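Local coordinates for protein GrgF (Penicillium sp. sh18, PDB 6LZH) that is a polyketide transferase of gregatin A biosynthesis, built on an alpha/beta hydrolase fold, that probably joins two polyketide chains by a Claisen condensation, at residues G40-K45 with L173-E178; D67-G72 with R79-A84. All coordinates share one frame; numbering follows the deposited sequence.

Contact 1: residues G40-K45 with L173-E178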
loop_
_atom_site.group_PDB
_atom_site.type_symbol
_atom_site.label_atom_id
_atom_site.label_comp_id
_atom_site.label_asym_id
_atom_site.label_seq_id
_atom_site.Cartn_x
_atom_site.Cartn_y
_atom_site.Cartn_z
ATOM N N GLY A 40 11.598 4.763 -15.595
ATOM C CA GLY A 40 12.095 5.322 -14.354
ATOM C C GLY A 40 11.098 6.248 -13.673
ATOM O O GLY A 40 9.943 6.400 -14.079
ATOM N N PHE A 41 11.578 6.883 -12.609
ATOM C CA PHE A 41 10.713 7.634 -11.704
ATOM C C PHE A 41 10.033 8.798 -12.410
ATOM O O PHE A 41 10.698 9.684 -12.955
ATOM C CB PHE A 41 11.533 8.149 -10.528
ATOM C CG PHE A 41 10.740 8.953 -9.550
ATOM C CD1 PHE A 41 9.979 8.315 -8.574
ATOM C CD2 PHE A 41 10.754 10.344 -9.594
ATOM C CE1 PHE A 41 9.243 9.042 -7.661
ATOM C CE2 PHE A 41 10.012 11.086 -8.679
ATOM C CZ PHE A 41 9.255 10.424 -7.706
ATOM N N ASN A 42 8.703 8.806 -12.380
ATOM C CA ASN A 42 7.900 9.891 -12.924
ATOM C C ASN A 42 8.142 10.095 -14.412
ATOM O O ASN A 42 7.917 11.188 -14.930
ATOM C CB ASN A 42 8.152 11.205 -12.165
ATOM C CG ASN A 42 7.000 12.190 -12.315
ATOM O OD1 ASN A 42 5.851 11.785 -12.463
ATOM N ND2 ASN A 42 7.312 13.483 -12.304
ATOM N N MET A 43 8.604 9.045 -15.122
ATOM C CA MET A 43 8.947 9.174 -16.530
ATOM C C MET A 43 7.980 8.379 -17.412
ATOM O O MET A 43 7.478 7.323 -17.009
ATOM C CB MET A 43 10.376 8.681 -16.791
ATOM C CG MET A 43 11.466 9.629 -16.266
ATOM S SD MET A 43 11.290 11.303 -16.971
ATOM C CE MET A 43 11.813 11.037 -18.672
ATOM N N PRO A 44 7.703 8.865 -18.617
ATOM C CA PRO A 44 6.945 8.080 -19.594
ATOM C C PRO A 44 7.853 7.045 -20.260
ATOM O O PRO A 44 9.051 6.971 -20.007
ATOM C CB PRO A 44 6.473 9.139 -20.592
ATOM C CG PRO A 44 7.605 10.127 -20.606
ATOM C CD PRO A 44 8.111 10.175 -19.164
ATOM N N LYS A 45 7.247 6.238 -21.125
ATOM C CA LYS A 45 7.945 5.175 -21.838
ATOM C C LYS A 45 8.935 5.700 -22.879
ATOM O O LYS A 45 9.730 4.916 -23.415
ATOM C CB LYS A 45 6.913 4.297 -22.534
ATOM C CG LYS A 45 6.231 5.056 -23.661
ATOM C CD LYS A 45 4.902 4.457 -24.032
ATOM C CE LYS A 45 4.265 5.242 -25.171
ATOM N NZ LYS A 45 3.862 6.600 -24.697
ATOM N N LEU A 173 4.666 19.161 -5.809
ATOM C CA LEU A 173 5.949 19.699 -5.415
ATOM C C LEU A 173 6.881 19.751 -6.613
ATOM O O LEU A 173 6.864 18.830 -7.434
ATOM C CB LEU A 173 6.590 18.842 -4.326
ATOM C CG LEU A 173 5.854 18.909 -3.001
ATOM C CD1 LEU A 173 6.544 18.008 -1.996
ATOM C CD2 LEU A 173 5.790 20.362 -2.531
ATOM N N PRO A 174 7.700 20.791 -6.742
ATOM C CA PRO A 174 8.732 20.790 -7.779
ATOM C C PRO A 174 9.936 19.973 -7.340
ATOM O O PRO A 174 10.177 19.746 -6.149
ATOM C CB PRO A 174 9.096 22.272 -7.909
ATOM C CG PRO A 174 8.958 22.770 -6.494
ATOM C CD PRO A 174 7.791 21.987 -5.881
ATOM N N TYR A 175 10.700 19.530 -8.338
ATOM C CA TYR A 175 11.956 18.843 -8.051
ATOM C C TYR A 175 12.921 19.752 -7.299
ATOM O O TYR A 175 13.706 19.278 -6.465
ATOM C CB TYR A 175 12.596 18.361 -9.349
ATOM C CG TYR A 175 11.930 17.163 -9.989
ATOM C CD1 TYR A 175 10.748 16.628 -9.479
ATOM C CD2 TYR A 175 12.494 16.557 -11.099
ATOM C CE1 TYR A 175 10.157 15.523 -10.068
ATOM C CE2 TYR A 175 11.911 15.468 -11.693
ATOM C CZ TYR A 175 10.743 14.950 -11.181
ATOM O OH TYR A 175 10.177 13.843 -11.793
ATOM N N VAL A 176 12.880 21.053 -7.588
ATOM C CA VAL A 176 13.749 22.060 -6.982
ATOM C C VAL A 176 12.895 23.286 -6.688
ATOM O O VAL A 176 12.298 23.858 -7.607
ATOM C CB VAL A 176 14.928 22.452 -7.898
ATOM C CG1 VAL A 176 15.900 23.382 -7.166
ATOM C CG2 VAL A 176 15.656 21.225 -8.430
ATOM N N ASN A 177 12.829 23.690 -5.420
ATOM C CA ASN A 177 12.141 24.926 -5.068
ATOM C C ASN A 177 12.863 26.128 -5.672
ATOM O O ASN A 177 14.053 26.073 -5.996
ATOM C CB ASN A 177 12.056 25.091 -3.549
ATOM C CG ASN A 177 11.288 23.970 -2.879
ATOM O OD1 ASN A 177 11.770 23.360 -1.923
ATOM N ND2 ASN A 177 10.087 23.692 -3.378
ATOM N N GLU A 178 12.124 27.231 -5.824
ATOM C CA GLU A 178 12.714 28.425 -6.425
ATOM C C GLU A 178 13.928 28.912 -5.646
ATOM O O GLU A 178 14.829 29.527 -6.225
ATOM C CB GLU A 178 11.664 29.540 -6.523
ATOM C CG GLU A 178 10.719 29.633 -5.330
ATOM C CD GLU A 178 11.346 30.312 -4.125
ATOM O OE1 GLU A 178 10.753 30.218 -3.025
ATOM O OE2 GLU A 178 12.413 30.954 -4.277
HETATM O O HOH W 1 11.724 12.780 -13.676
#
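Tyr175 reaches Asn42 with its phenol end, and that one oxygen carries most of the contact. The two backbones stay far apart, 11.0 Å from the CA of Asn42 to the CA of Tyr175, and the tyrosine ring spans the gap. On the tight side, Asn42 ND2 donates to Tyr175 OH over 2.9 Å. The bond is nearly straight (165° at the hydrogen) and the oxygen lies in the plane of the amide, whereas the amide and ring planes are turned 59° apart. Asn42 CB presses in as well, 3.3 Å from Tyr175 OH. With CG anti to the backbone N (chi1 -158°), Asn42 sends its amide out from the type II turn that runs from Gly40 to Met43. Phe41, one residue earlier in that turn, brings CD2 and CE2 of its ring each to 4.2 Å from Tyr175 OH, a looser touch as the two side chains pass in opposite directions.

The other flank of the phenol is wetter. Water 1 sits at the ring edge, in its plane, 2.7 Å from Tyr175 OH, and gives a weak bond to the carbonyl oxygen of Phe41. Further back, the tyrosine packs on Ala189 and Met193 of helix 187-198.

The rest of the Asn42 amide is also engaged: OD1 takes a hydrogen bond from Asn80, and ND2 has a second acceptor in the carbonyl of Arg206. With oxygen and nitrogen each matched to its own kind of partner, the amide cannot flip without cost. Asn42 and Tyr175 join the loop after strand 32-38, which in many alpha/beta hydrolases supplies part of the oxyanion hole, to the segment leaving strand 172-174, probably part of a lid. Since Phe41 lies about 4 Å, side chain to side chain, from the active-site Cys115, this buried polar link probably bears on the shape of the pocket.

Contact 2: residues D67-G72 with R79-A84; sequences DPRGIG and RNDIDA
Arg69 meets Asp81 end-on, with NH1 and NH2 both closing on the same carboxylate oxygen: each nitrogen is 3.1 Å from Asp81 OD2. That oxygen lies in the guanidinium plane, yet the carboxylate is twisted 59° away from it, so NH1 comes from above the carboxylate plane and NH2 on the anti side. A bend at chi2 (-91°) and another at chi3 fold the arginine round, bringing one face of its guanidinium under the Asp81 carbonyl oxygen. Gln86 holds NE, and Ser208 takes Asp81 OD1. Arg69 NH1 makes a weak bond to water 3, which donates to Asp83 OD2, an oxygen that also forms a salt bridge with Arg85 of the second subunit. With an alanine here in place of Arg69, Asp81 would probably lose its opposite charge and OD2 both arginine donors, leaving the carboxylate held mainly through OD1 by Ser208.

Arg79 uses its flat group differently. Its guanidinium lies face down on the backbone, with Gly70 C 3.6 Å from Arg79 CZ, over the centre of the group, while NH1 donates to the carbonyls of Ser74 and Gly76. The two segments are also joined backbone to backbone: Asn80 N donates to Gly70 O at 2.8 Å, nearly straight at 167°, and Arg79 CA adds a CH...O contact to the same oxygen. Ile71 crosses Asn80 at about a right angle, its CD1 3.4 Å from Asn80 ND2, whose partner is Asn42; the same methyl lies 4.3 Å from Ile82 CD1.

Gly70, with positive phi, occupies the third position of the type II turn from Pro68 to Ile71. The sequence fits the Asp-x-Arg-Gly-x-Gly pattern found in many alpha/beta hydrolases in the loop that leaves a strand of the central sheet. Here that loop follows strand 62-66 and doubles back on itself before Asp83 N-caps helix 84-99.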
loop_
_atom_site.group_PDB
_atom_site.type_symbol
_atom_site.label_atom_id
_atom_site.label_comp_id
_atom_site.label_asym_id
_atom_site.label_seq_id
_atom_site.Cartn_x
_atom_site.Cartn_y
_atom_site.Cartn_z
ATOM N N ASP A 67 3.020 3.521 -20.672
ATOM C CA ASP A 67 3.032 4.637 -19.738
ATOM C C ASP A 67 2.259 4.226 -18.495
ATOM O O ASP A 67 1.111 3.767 -18.617
ATOM C CB ASP A 67 2.413 5.901 -20.360
ATOM C CG ASP A 67 3.324 6.558 -21.391
ATOM O OD1 ASP A 67 4.543 6.615 -21.154
ATOM O OD2 ASP A 67 2.827 7.050 -22.423
ATOM N N PRO A 68 2.857 4.299 -17.310
ATOM C CA PRO A 68 2.111 3.986 -16.087
ATOM C C PRO A 68 0.950 4.952 -15.903
ATOM O O PRO A 68 0.829 5.973 -16.583
ATOM C CB PRO A 68 3.157 4.141 -14.975
ATOM C CG PRO A 68 4.483 4.016 -15.676
ATOM C CD PRO A 68 4.273 4.609 -17.034
ATOM N N ARG A 69 0.069 4.597 -14.970
ATOM C CA ARG A 69 -1.052 5.449 -14.615
ATOM C C ARG A 69 -0.614 6.891 -14.411
ATOM O O ARG A 69 0.367 7.159 -13.711
ATOM C CB ARG A 69 -1.694 4.928 -13.327
ATOM C CG ARG A 69 -3.046 5.533 -13.070
ATOM C CD ARG A 69 -2.983 6.783 -12.228
ATOM N NE ARG A 69 -2.708 6.502 -10.826
ATOM C CZ ARG A 69 -2.588 7.453 -9.909
ATOM N NH1 ARG A 69 -2.341 7.138 -8.638
ATOM N NH2 ARG A 69 -2.704 8.727 -10.272
ATOM N N GLY A 70 -1.369 7.819 -14.998
ATOM C CA GLY A 70 -1.161 9.233 -14.731
ATOM C C GLY A 70 0.044 9.824 -15.425
ATOM O O GLY A 70 0.477 10.919 -15.074
ATOM N N ILE A 71 0.609 9.119 -16.396
ATOM C CA ILE A 71 1.851 9.511 -17.049
ATOM C C ILE A 71 1.651 9.420 -18.555
ATOM O O ILE A 71 0.935 8.533 -19.027
ATOM C CB ILE A 71 3.016 8.596 -16.595
ATOM C CG1 ILE A 71 3.279 8.746 -15.093
ATOM C CG2 ILE A 71 4.264 8.838 -17.416
ATOM C CD1 ILE A 71 4.116 9.958 -14.730
ATOM N N GLY A 72 2.262 10.345 -19.304
ATOM C CA GLY A 72 2.351 10.175 -20.748
ATOM C C GLY A 72 0.977 10.104 -21.387
ATOM O O GLY A 72 0.111 10.945 -21.135
ATOM N N ARG A 79 -2.366 13.528 -12.551
ATOM C CA ARG A 79 -1.174 13.154 -13.302
ATOM C C ARG A 79 0.045 13.165 -12.384
ATOM O O ARG A 79 0.035 13.793 -11.324
ATOM C CB ARG A 79 -0.951 14.114 -14.460
ATOM C CG ARG A 79 -2.220 14.516 -15.143
ATOM C CD ARG A 79 -2.819 13.330 -15.836
ATOM N NE ARG A 79 -1.942 12.832 -16.891
ATOM C CZ ARG A 79 -2.143 11.696 -17.551
ATOM N NH1 ARG A 79 -3.186 10.920 -17.249
ATOM N NH2 ARG A 79 -1.291 11.331 -18.500
ATOM N N ASN A 80 1.099 12.454 -12.792
ATOM C CA ASN A 80 2.379 12.527 -12.086
ATOM C C ASN A 80 2.176 12.283 -10.598
ATOM O O ASN A 80 2.619 13.047 -9.736
ATOM C CB ASN A 80 3.045 13.876 -12.334
ATOM C CG ASN A 80 3.343 14.093 -13.775
ATOM O OD1 ASN A 80 2.686 14.884 -14.462
ATOM N ND2 ASN A 80 4.309 13.348 -14.264
ATOM N N ASP A 81 1.434 11.223 -10.317
ATOM C CA ASP A 81 0.983 10.857 -8.980
ATOM C C ASP A 81 1.331 9.373 -8.853
ATOM O O ASP A 81 0.670 8.519 -9.450
ATOM C CB ASP A 81 -0.514 11.138 -8.840
ATOM C CG ASP A 81 -1.069 10.679 -7.520
ATOM O OD1 ASP A 81 -0.451 11.003 -6.490
ATOM O OD2 ASP A 81 -2.108 9.982 -7.529
ATOM N N ILE A 82 2.398 9.071 -8.124
ATOM C CA ILE A 82 3.088 7.791 -8.233
ATOM C C ILE A 82 2.599 6.884 -7.113
ATOM O O ILE A 82 2.461 7.322 -5.965
ATOM C CB ILE A 82 4.620 7.961 -8.167
ATOM C CG1 ILE A 82 5.189 8.770 -9.350
ATOM C CG2 ILE A 82 5.315 6.618 -8.071
ATOM C CD1 ILE A 82 4.407 8.703 -10.634
ATOM N N ASP A 83 2.314 5.628 -7.451
ATOM C CA ASP A 83 1.782 4.659 -6.495
ATOM C C ASP A 83 2.392 3.309 -6.855
ATOM O O ASP A 83 1.923 2.649 -7.786
ATOM C CB ASP A 83 0.254 4.623 -6.549
ATOM C CG ASP A 83 -0.352 3.752 -5.458
ATOM O OD1 ASP A 83 0.408 3.013 -4.793
ATOM O OD2 ASP A 83 -1.585 3.812 -5.271
ATOM N N ALA A 84 3.453 2.916 -6.138
ATOM C CA ALA A 84 4.143 1.676 -6.480
ATOM C C ALA A 84 3.211 0.481 -6.375
ATOM O O ALA A 84 3.205 -0.386 -7.254
ATOM C CB ALA A 84 5.359 1.471 -5.574
HETATM O O HOH W 2 -3.851 8.351 -6.672
HETATM O O HOH W 3 -3.340 5.230 -6.843
#

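In the fold
From the N terminus, strand 32-38 leads into 40-45, the opening end of contact 1. The chain then runs through helix 49-58 and strand 62-66 into 67-72, and contact 2 closes a short loop when 79-84 returns just before helix 84-99. Contact 1 closes much later, at 173-178, beyond the active-site Cys115, probably the nucleophile, so contact 2 is nested inside it. The two loops also touch: Lys45 makes a salt bridge to Asp67, and Pro44 packs on Asp67. Contact 1 joins the loop after strand 32-38 to the end of strand 172-174, while contact 2 folds the loop after neighbouring strand 62-66 back on itself; Asn80 and Asp81 there bond to Ser208 of the small sheet.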